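Local structure of HIAXHD3 (Humicola insolens, 3ZXK) at residues Y100-E104 and G105-L109; M196-R200 and G201-I205; V207-P210 and A211-Y215; V253-P256 and D257-H261. The protein probably hydrolyses alpha-L-arabinofuranose side chains from arabinoxylan, acting as a family 43 glycoside hydrolase. One frame throughout, in Å; residues are numbered along the deposited sequence.

Contact 1. Residues Y100-E104 and G105-L109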
# COMPACT_ATOMS: atom_id res chain seq x y z
N TYR A 100 9.40 -8.30 -9.05
CA TYR A 100 9.99 -7.40 -10.05
C TYR A 100 9.15 -6.13 -10.07
O TYR A 100 7.91 -6.21 -10.05
CB TYR A 100 9.93 -7.99 -11.46
CG TYR A 100 10.75 -9.23 -11.71
CD1 TYR A 100 10.28 -10.50 -11.36
CD2 TYR A 100 12.02 -9.14 -12.33
CE1 TYR A 100 11.04 -11.65 -11.61
CE2 TYR A 100 12.78 -10.28 -12.59
CZ TYR A 100 12.28 -11.52 -12.23
OH TYR A 100 13.02 -12.66 -12.47
N GLY A 101 9.83 -5.00 -10.23
CA GLY A 101 9.10 -3.73 -10.44
C GLY A 101 9.95 -2.76 -11.23
O GLY A 101 11.14 -2.60 -10.92
N CYS A 102 9.35 -2.07 -12.21
CA CYS A 102 10.04 -1.02 -12.95
C CYS A 102 9.90 0.30 -12.23
O CYS A 102 8.79 0.73 -11.92
CB CYS A 102 9.49 -0.88 -14.38
SG CYS A 102 10.36 0.46 -15.25
N VAL A 103 11.03 0.95 -11.95
CA VAL A 103 11.03 2.25 -11.29
C VAL A 103 11.95 3.14 -12.09
O VAL A 103 13.13 2.82 -12.30
CB VAL A 103 11.55 2.14 -9.82
CG1 VAL A 103 11.57 3.52 -9.16
CG2 VAL A 103 10.66 1.19 -9.01
N GLU A 104 11.36 4.24 -12.58
CA GLU A 104 12.06 5.24 -13.38
C GLU A 104 12.97 4.60 -14.44
O GLU A 104 14.18 4.84 -14.51
CB GLU A 104 12.83 6.22 -12.50
CG GLU A 104 11.92 6.91 -11.48
CD GLU A 104 12.64 8.01 -10.73
OE1 GLU A 104 13.06 9.00 -11.38
OE2 GLU A 104 12.79 7.87 -9.51
N GLY A 105 12.34 3.74 -15.25
CA GLY A 105 12.97 3.24 -16.47
C GLY A 105 13.86 2.01 -16.35
O GLY A 105 14.34 1.53 -17.35
N ARG A 106 14.07 1.48 -15.14
CA ARG A 106 14.81 0.20 -14.97
C ARG A 106 13.98 -0.75 -14.13
O ARG A 106 13.22 -0.31 -13.29
CB ARG A 106 16.15 0.38 -14.26
CG ARG A 106 17.09 1.36 -14.92
CD ARG A 106 18.39 1.47 -14.13
NE ARG A 106 19.44 0.61 -14.68
CZ ARG A 106 20.69 0.58 -14.22
NH1 ARG A 106 21.03 1.33 -13.18
NH2 ARG A 106 21.60 -0.22 -14.78
N THR A 107 14.18 -2.05 -14.31
CA THR A 107 13.41 -3.04 -13.59
C THR A 107 14.28 -3.71 -12.54
O THR A 107 15.39 -4.16 -12.84
CB THR A 107 12.84 -4.08 -14.58
OG1 THR A 107 12.01 -3.40 -15.52
CG2 THR A 107 11.98 -5.12 -13.84
N TYR A 108 13.78 -3.76 -11.31
CA TYR A 108 14.54 -4.24 -10.15
C TYR A 108 13.96 -5.56 -9.69
O TYR A 108 12.72 -5.68 -9.65
CB TYR A 108 14.45 -3.22 -9.00
CG TYR A 108 15.13 -1.93 -9.34
CD1 TYR A 108 14.46 -0.92 -10.06
CD2 TYR A 108 16.45 -1.70 -8.96
CE1 TYR A 108 15.09 0.27 -10.41
CE2 TYR A 108 17.09 -0.50 -9.27
CZ TYR A 108 16.41 0.47 -10.00
OH TYR A 108 17.06 1.64 -10.32
N LEU A 109 14.82 -6.54 -9.41
CA LEU A 109 14.41 -7.81 -8.86
C LEU A 109 14.87 -7.92 -7.43
O LEU A 109 16.06 -7.77 -7.14
CB LEU A 109 15.03 -8.97 -9.65
CG LEU A 109 14.89 -10.34 -9.01
CD1 LEU A 109 13.42 -10.72 -8.83
CD2 LEU A 109 15.64 -11.36 -9.87
O HOH W 1 15.68 3.46 -11.58

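Contact 2. Residues M196-R200 and G201-I205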
# COMPACT_ATOMS: atom_id res chain seq x y z
N MET A 196 -0.01 -12.28 -15.63
CA MET A 196 0.16 -13.38 -16.60
C MET A 196 -0.03 -14.76 -15.94
O MET A 196 0.45 -14.99 -14.81
CB MET A 196 1.53 -13.29 -17.29
CG MET A 196 1.69 -14.24 -18.48
SD MET A 196 3.23 -13.88 -19.34
CE MET A 196 3.16 -14.96 -20.76
N TYR A 197 -0.72 -15.67 -16.65
CA TYR A 197 -1.10 -16.97 -16.07
C TYR A 197 -0.94 -18.11 -17.06
O TYR A 197 -1.09 -17.95 -18.28
CB TYR A 197 -2.56 -16.95 -15.63
CG TYR A 197 -2.90 -15.79 -14.70
CD1 TYR A 197 -2.69 -15.89 -13.30
CD2 TYR A 197 -3.40 -14.60 -15.21
CE1 TYR A 197 -2.96 -14.83 -12.46
CE2 TYR A 197 -3.68 -13.52 -14.37
CZ TYR A 197 -3.49 -13.65 -12.98
OH TYR A 197 -3.74 -12.59 -12.08
N LYS A 198 -0.65 -19.28 -16.52
CA LYS A 198 -0.68 -20.53 -17.28
C LYS A 198 -1.76 -21.36 -16.61
O LYS A 198 -1.65 -21.72 -15.43
CB LYS A 198 0.69 -21.22 -17.22
CG LYS A 198 0.75 -22.62 -17.81
CD LYS A 198 0.66 -22.60 -19.32
CE LYS A 198 0.97 -23.97 -19.89
NZ LYS A 198 2.37 -24.36 -19.59
N ILE A 199 -2.85 -21.62 -17.33
CA ILE A 199 -4.00 -22.34 -16.79
C ILE A 199 -4.42 -23.46 -17.73
O ILE A 199 -4.80 -23.20 -18.87
CB ILE A 199 -5.18 -21.40 -16.50
CG1 ILE A 199 -4.74 -20.23 -15.61
CG2 ILE A 199 -6.35 -22.20 -15.91
CD1 ILE A 199 -5.79 -19.11 -15.50
N ARG A 200 -4.36 -24.71 -17.24
CA ARG A 200 -4.69 -25.91 -18.01
C ARG A 200 -4.19 -25.91 -19.46
O ARG A 200 -4.96 -26.13 -20.41
CB ARG A 200 -6.19 -26.20 -17.94
CG ARG A 200 -6.73 -26.37 -16.53
CD ARG A 200 -8.23 -26.69 -16.54
NE ARG A 200 -9.03 -25.50 -16.84
CZ ARG A 200 -9.71 -24.78 -15.94
NH1 ARG A 200 -9.73 -25.13 -14.66
NH2 ARG A 200 -10.39 -23.72 -16.34
N GLY A 201 -2.90 -25.62 -19.63
CA GLY A 201 -2.27 -25.72 -20.93
C GLY A 201 -2.26 -24.44 -21.74
O GLY A 201 -1.62 -24.40 -22.79
N ASN A 202 -2.97 -23.41 -21.29
CA ASN A 202 -3.11 -22.17 -22.04
C ASN A 202 -2.51 -20.96 -21.34
O ASN A 202 -2.40 -20.94 -20.12
CB ASN A 202 -4.60 -21.91 -22.29
CG ASN A 202 -5.22 -22.87 -23.27
OD1 ASN A 202 -4.69 -23.09 -24.36
ND2 ASN A 202 -6.35 -23.44 -22.90
N TYR A 203 -2.16 -19.94 -22.10
CA TYR A 203 -1.61 -18.70 -21.54
C TYR A 203 -2.66 -17.60 -21.56
O TYR A 203 -3.29 -17.35 -22.58
CB TYR A 203 -0.36 -18.24 -22.30
CG TYR A 203 0.76 -19.25 -22.19
CD1 TYR A 203 0.85 -20.31 -23.09
CD2 TYR A 203 1.70 -19.17 -21.15
CE1 TYR A 203 1.84 -21.28 -22.98
CE2 TYR A 203 2.71 -20.13 -21.03
CZ TYR A 203 2.79 -21.17 -21.96
OH TYR A 203 3.76 -22.16 -21.88
N TYR A 204 -2.82 -16.97 -20.41
CA TYR A 204 -3.74 -15.87 -20.23
C TYR A 204 -3.00 -14.65 -19.72
O TYR A 204 -2.07 -14.74 -18.89
CB TYR A 204 -4.85 -16.24 -19.24
CG TYR A 204 -5.74 -17.38 -19.69
CD1 TYR A 204 -5.34 -18.69 -19.53
CD2 TYR A 204 -6.99 -17.14 -20.30
CE1 TYR A 204 -6.14 -19.74 -19.94
CE2 TYR A 204 -7.82 -18.20 -20.69
CZ TYR A 204 -7.36 -19.51 -20.54
OH TYR A 204 -8.11 -20.59 -20.91
N ILE A 205 -3.46 -13.48 -20.15
CA ILE A 205 -2.97 -12.22 -19.59
C ILE A 205 -4.20 -11.40 -19.25
O ILE A 205 -5.09 -11.24 -20.08
CB ILE A 205 -2.05 -11.44 -20.57
CG1 ILE A 205 -0.81 -12.26 -20.93
CG2 ILE A 205 -1.66 -10.10 -19.95
CD1 ILE A 205 -0.00 -11.72 -22.09

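Contact 3. Residues V207-P210 and A211-Y215. With AHR (alpha-L-arabinofuranose), chain C.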
# COMPACT_ATOMS: atom_id res chain seq x y z
N VAL A 207 -5.57 -7.69 -18.42
CA VAL A 207 -5.21 -6.27 -18.56
C VAL A 207 -6.39 -5.39 -18.20
O VAL A 207 -7.54 -5.83 -18.27
CB VAL A 207 -4.71 -5.92 -20.00
CG1 VAL A 207 -3.49 -6.73 -20.40
CG2 VAL A 207 -5.81 -6.15 -21.06
N THR A 208 -6.10 -4.15 -17.80
CA THR A 208 -7.13 -3.16 -17.52
C THR A 208 -7.16 -2.10 -18.60
O THR A 208 -6.10 -1.71 -19.12
CB THR A 208 -6.95 -2.50 -16.12
OG1 THR A 208 -8.06 -1.63 -15.83
CG2 THR A 208 -5.67 -1.68 -16.03
N ARG A 209 -8.37 -1.62 -18.88
CA ARG A 209 -8.55 -0.35 -19.59
C ARG A 209 -8.80 0.72 -18.50
O ARG A 209 -9.87 0.72 -17.87
CB ARG A 209 -9.71 -0.43 -20.57
CG ARG A 209 -9.88 0.89 -21.30
CD ARG A 209 -11.15 0.94 -22.13
NE ARG A 209 -12.36 0.93 -21.31
CZ ARG A 209 -13.59 0.87 -21.81
NH1 ARG A 209 -13.75 0.83 -23.13
NH2 ARG A 209 -14.65 0.86 -21.01
N PRO A 210 -7.81 1.58 -18.24
CA PRO A 210 -8.00 2.50 -17.12
C PRO A 210 -9.20 3.41 -17.34
O PRO A 210 -9.34 3.95 -18.44
CB PRO A 210 -6.73 3.38 -17.17
CG PRO A 210 -5.73 2.58 -17.89
CD PRO A 210 -6.47 1.68 -18.84
N ALA A 211 -10.08 3.58 -16.35
CA ALA A 211 -10.03 2.89 -15.04
C ALA A 211 -11.31 2.11 -14.82
O ALA A 211 -11.81 2.02 -13.70
CB ALA A 211 -9.87 3.89 -13.91
N ASP A 212 -11.88 1.56 -15.88
CA ASP A 212 -13.25 1.06 -15.77
C ASP A 212 -13.49 -0.34 -16.31
O ASP A 212 -14.62 -0.82 -16.22
CB ASP A 212 -14.23 2.06 -16.42
CG ASP A 212 -14.02 2.22 -17.92
OD1 ASP A 212 -13.00 1.73 -18.48
OD2 ASP A 212 -14.90 2.83 -18.56
N ALA A 213 -12.47 -1.00 -16.85
CA ALA A 213 -12.67 -2.32 -17.46
C ALA A 213 -11.47 -3.20 -17.27
O ALA A 213 -10.35 -2.71 -17.09
CB ALA A 213 -13.01 -2.24 -18.97
N GLU A 214 -11.74 -4.51 -17.28
CA GLU A 214 -10.70 -5.54 -17.29
C GLU A 214 -10.98 -6.47 -18.47
O GLU A 214 -12.13 -6.88 -18.67
CB GLU A 214 -10.73 -6.33 -15.99
CG GLU A 214 -9.54 -7.29 -15.84
CD GLU A 214 -8.25 -6.58 -15.38
OE1 GLU A 214 -8.27 -5.35 -15.19
OE2 GLU A 214 -7.21 -7.26 -15.23
N TYR A 215 -9.93 -6.76 -19.25
CA TYR A 215 -10.02 -7.73 -20.34
C TYR A 215 -9.22 -8.96 -19.99
O TYR A 215 -8.23 -8.90 -19.27
CB TYR A 215 -9.55 -7.12 -21.67
CG TYR A 215 -10.28 -5.84 -22.07
CD1 TYR A 215 -11.66 -5.73 -21.95
CD2 TYR A 215 -9.58 -4.76 -22.57
CE1 TYR A 215 -12.33 -4.57 -22.32
CE2 TYR A 215 -10.23 -3.59 -22.95
CZ TYR A 215 -11.61 -3.51 -22.82
OH TYR A 215 -12.28 -2.35 -23.18
O5 AHR C . -9.23 6.25 -11.38
C5 AHR C . -8.00 6.42 -10.66
C4 AHR C . -6.88 5.54 -11.21
O4 AHR C . -6.63 5.84 -12.58
C3 AHR C . -7.13 4.03 -11.25
O3 AHR C . -6.90 3.39 -10.00
C2 AHR C . -6.15 3.52 -12.27
O2 AHR C . -6.68 2.40 -13.01
C1 AHR C . -5.97 4.71 -13.19
O HOH W 2 -11.69 4.09 -19.74

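Contact 4. Residues V253-P256 and D257-H261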
# COMPACT_ATOMS: atom_id res chain seq x y z
N VAL A 253 -7.04 -15.98 -9.19
CA VAL A 253 -6.34 -16.95 -8.36
C VAL A 253 -7.26 -18.13 -8.09
O VAL A 253 -8.48 -17.96 -7.99
CB VAL A 253 -5.81 -16.31 -7.06
CG1 VAL A 253 -6.95 -15.75 -6.17
CG2 VAL A 253 -4.97 -17.32 -6.29
N ASP A 254 -6.66 -19.31 -8.00
CA ASP A 254 -7.37 -20.56 -7.75
C ASP A 254 -7.34 -20.87 -6.26
O ASP A 254 -6.29 -20.72 -5.61
CB ASP A 254 -6.73 -21.72 -8.53
CG ASP A 254 -5.21 -21.88 -8.30
OD1 ASP A 254 -4.43 -20.91 -8.53
OD2 ASP A 254 -4.76 -23.01 -7.99
N ALA A 255 -8.47 -21.28 -5.72
CA ALA A 255 -8.51 -21.81 -4.34
C ALA A 255 -8.12 -23.29 -4.34
O ALA A 255 -8.06 -23.93 -5.41
CB ALA A 255 -9.89 -21.60 -3.73
N PRO A 256 -7.83 -23.85 -3.16
CA PRO A 256 -7.46 -25.27 -3.13
C PRO A 256 -8.52 -26.20 -3.75
O PRO A 256 -8.16 -27.26 -4.26
CB PRO A 256 -7.28 -25.55 -1.64
CG PRO A 256 -6.85 -24.24 -1.08
CD PRO A 256 -7.68 -23.22 -1.83
N ASP A 257 -9.79 -25.82 -3.73
CA ASP A 257 -10.86 -26.66 -4.31
C ASP A 257 -10.93 -26.56 -5.85
O ASP A 257 -11.79 -27.19 -6.48
CB ASP A 257 -12.21 -26.38 -3.62
CG ASP A 257 -12.81 -25.01 -3.97
OD1 ASP A 257 -12.12 -24.19 -4.62
OD2 ASP A 257 -13.99 -24.77 -3.62
N GLY A 258 -10.03 -25.78 -6.45
CA GLY A 258 -10.00 -25.61 -7.91
C GLY A 258 -10.87 -24.48 -8.47
O GLY A 258 -10.86 -24.20 -9.67
N THR A 259 -11.63 -23.82 -7.60
CA THR A 259 -12.49 -22.73 -8.04
C THR A 259 -11.66 -21.46 -8.12
O THR A 259 -10.79 -21.21 -7.26
CB THR A 259 -13.66 -22.47 -7.07
OG1 THR A 259 -13.15 -22.18 -5.75
CG2 THR A 259 -14.61 -23.66 -7.02
N TRP A 260 -11.93 -20.66 -9.14
CA TRP A 260 -11.20 -19.42 -9.37
C TRP A 260 -11.94 -18.20 -8.90
O TRP A 260 -13.16 -18.18 -8.85
CB TRP A 260 -10.89 -19.29 -10.85
CG TRP A 260 -9.80 -20.21 -11.28
CD1 TRP A 260 -9.86 -21.60 -11.51
CD2 TRP A 260 -8.42 -19.84 -11.52
NE1 TRP A 260 -8.64 -22.06 -11.90
CE2 TRP A 260 -7.72 -21.07 -11.91
CE3 TRP A 260 -7.71 -18.65 -11.46
CZ2 TRP A 260 -6.37 -21.08 -12.23
CZ3 TRP A 260 -6.34 -18.66 -11.77
CH2 TRP A 260 -5.69 -19.86 -12.16
N HIS A 261 -11.18 -17.16 -8.56
CA HIS A 261 -11.73 -15.91 -8.03
C HIS A 261 -11.03 -14.74 -8.66
O HIS A 261 -9.82 -14.79 -8.96
CB HIS A 261 -11.58 -15.91 -6.51
CG HIS A 261 -12.31 -17.05 -5.86
ND1 HIS A 261 -13.57 -16.95 -5.41
CD2 HIS A 261 -11.93 -18.39 -5.69
CE1 HIS A 261 -13.98 -18.15 -4.93
NE2 HIS A 261 -12.98 -19.03 -5.10

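Contact 1. Residues Y100-E104 and G105-L109
Y100 and L109 face each other three pairs back from the turn of a beta hairpin whose strands are joined by a type I' turn from V103 to R106. The hairpin lies in a four-stranded antiparallel sheet, consistent with one blade of the five-bladed beta-propeller of family 43. Backbone bonds come from two hydrogen-bonded pairs, G101 with Y108 and V103 with R106. V103 N reaches R106 O at 2.9 Å, while the return bond from R106 N to V103 O is longer, 3.3 Å. G105 has positive phi at the turn, where a side chain would run into E104 O.

The main carbon contact is a CH-pi interaction: L109 CD1 sits over the centre of the Y100 ring, 3.7 Å from its centroid. L109 CG is anti to the backbone N (chi1 169°), which carries CD1 across to that ring. T107 CG2 approaches the same ring at its edge. With an alanine in place of Y100, L109 CD1 would probably be left without the ring it rests on, and G172 O without the hydroxyl that it holds.

On the same face, C102 CB passes T107 OG1 at 3.7 Å. Both are tied further out, C102 by its disulfide to C140 and T107 OG1 by hydrogen bonds to N139 O and Y141 N. On the other face the edge of Y108 turns to V103, with CE1 4.0 Å from V103 CB. A water bridges the two residues, donating to V103 O at 2.7 Å and lying 2.6 Å from Y108 OH.

Contact 2. Residues M196-R200 and G201-I205
K198 and Y203 cross on one face of a beta hairpin closed by a type I' turn from I199 to N202. The lysine comes over the ring rather than at its edge: CD lies 3.8 Å from the ring centroid, displaced toward the rim, in a CH-pi contact. A bend at chi2 (72°) folds the aliphatic chain back over the tyrosine, and a further bend at chi4 leaves NZ 3.5 Å from Y203 OH, a weak hydrogen bond. Both polar ends have stronger partners: NZ forms salt bridges with D149 and D150, and Y203 OH bonds to D149, so one carboxylate serves lysine and tyrosine together. NZ also meets the sulfonate of a buffer molecule. Beside them M196, extended, crosses I205 obliquely, CG to CG1 at 4.0 Å.

The opposite face carries Y197, I199 and Y204. I199 and Y204 meet at about a right angle, with I199 CB 3.9 Å from Y204 CE1, and the edge of the ring takes I199 O in its plane. Beneath these side chains the pair Y197 and Y204 is held by two backbone bonds, the one from Y204 N to Y197 O being 2.9 Å and nearly straight (173°). I199 and N202 make the second such pair, next to the turn.

Y204 and W282 meet edge-to-face, and R200 makes a cation-pi contact with the same indole. On the K198 face the hairpin packs on strands 145-148, 154-158 and 228-232, while strand 213-219 continues the sheet beside 202-209, as in one blade of a beta-propeller.

Contact 3. Residues V207-P210 and A211-Y215
A211 follows P210 through a cis peptide bond, and the turn so made faces the sugar: A211 CB comes within 3.5 Å of O5 of the arabinofuranose, while P210 touches a xylose unit. D212 folds back on R209. Its N donates to R209 O, and its OD1 uses the syn lone pair to take R209 NE at 3.0 Å in a salt bridge close to the guanidinium plane. The bonds from R209 NH2 are weak, with the two flat groups 33° apart. R236 holds OD2, and a water joins OD1 to P210 O. Next comes A213, which with D212 faces R209 to form a classic beta bulge in this hairpin of the propeller-type catalytic domain. R209 O accepts from both N atoms, and A213 O is likewise gripped twice, by T208 OG1 at 2.8 Å and by R209 N at 2.9 Å. E214 bends at chi2 (79°), which brings OE1 to 3.3 Å from T208 CB; OE1 also takes a weak bond from Q249 N. Y215 pairs with V207, its N 2.7 Å from V207 O. Its hydroxyl lies over the R209 guanidinium face, with OH 3.5 Å from NH1, and is bonded to Q189 OE1.

Contact 4. Residues V253-P256 and D257-H261
V253 and H261 form an antiparallel hydrogen-bonded pair, and beyond them A255 N points almost straight at T259 O, 2.8 Å away with an angle of 178° at the hydrogen. This beta hairpin turns through a type I turn from A255 to G258, closed by G258 N to A255 O at 2.9 Å. G258 then has positive phi, the G1 bulge that often follows such a turn. The hairpin begins a four-stranded sheet consistent with one blade of the family 43 propeller.

Among the side chains, D254 and W260 lie side by side and point the same way. D254 CB sits over the six-membered ring of the indole, 3.8 Å from its centroid, a CH-pi contact, and the carboxylate is turned 32° from the ring. The same indole extends along the backbone, its CE3 3.4 Å from V253 C. W282 meets W260 edge-to-face, and D254 OD2 carries a salt bridge to R24. A serine in place of W260 would probably leave D254 CB and the V253 backbone without their flat cover and take from W282 one of its aromatic partners.

Near the turn, D257 accepts from T259 N in an Asx turn, with OD1 3.0 Å from that N and met from above the carboxylate plane. Its CG lies between the backbone N and the carbonyl carbon, a placing (chi1 71°) that turns OD1 back toward T259. D257 OD2 reaches R307. H261 NE2 donates to T259 OG1 at 3.2 Å, and that hydroxyl in turn donates to the syn lone pair of D257 OD1.

Overall arrangement
The four hairpins belong to three sheets of the catalytic domain. Contacts 2 and 3 use the two ends of strand 202-209, their centres about 19 Å apart: contact 2 lies at the turn remote from the bound sugars, while contact 3 brings P210 and A211 into the pocket, where H248, D267 and R273 hold the arabinofuranose. Contact 4 touches contact 2 directly, I199 CD1 lying 3.4 Å from W260 CH2, and W282 is an aromatic neighbour of both. Contact 1 stands apart, about 22 Å from contact 3 between centres, yet its C102 side chain is about 10 Å from a bound xylose, probably of the same glycan.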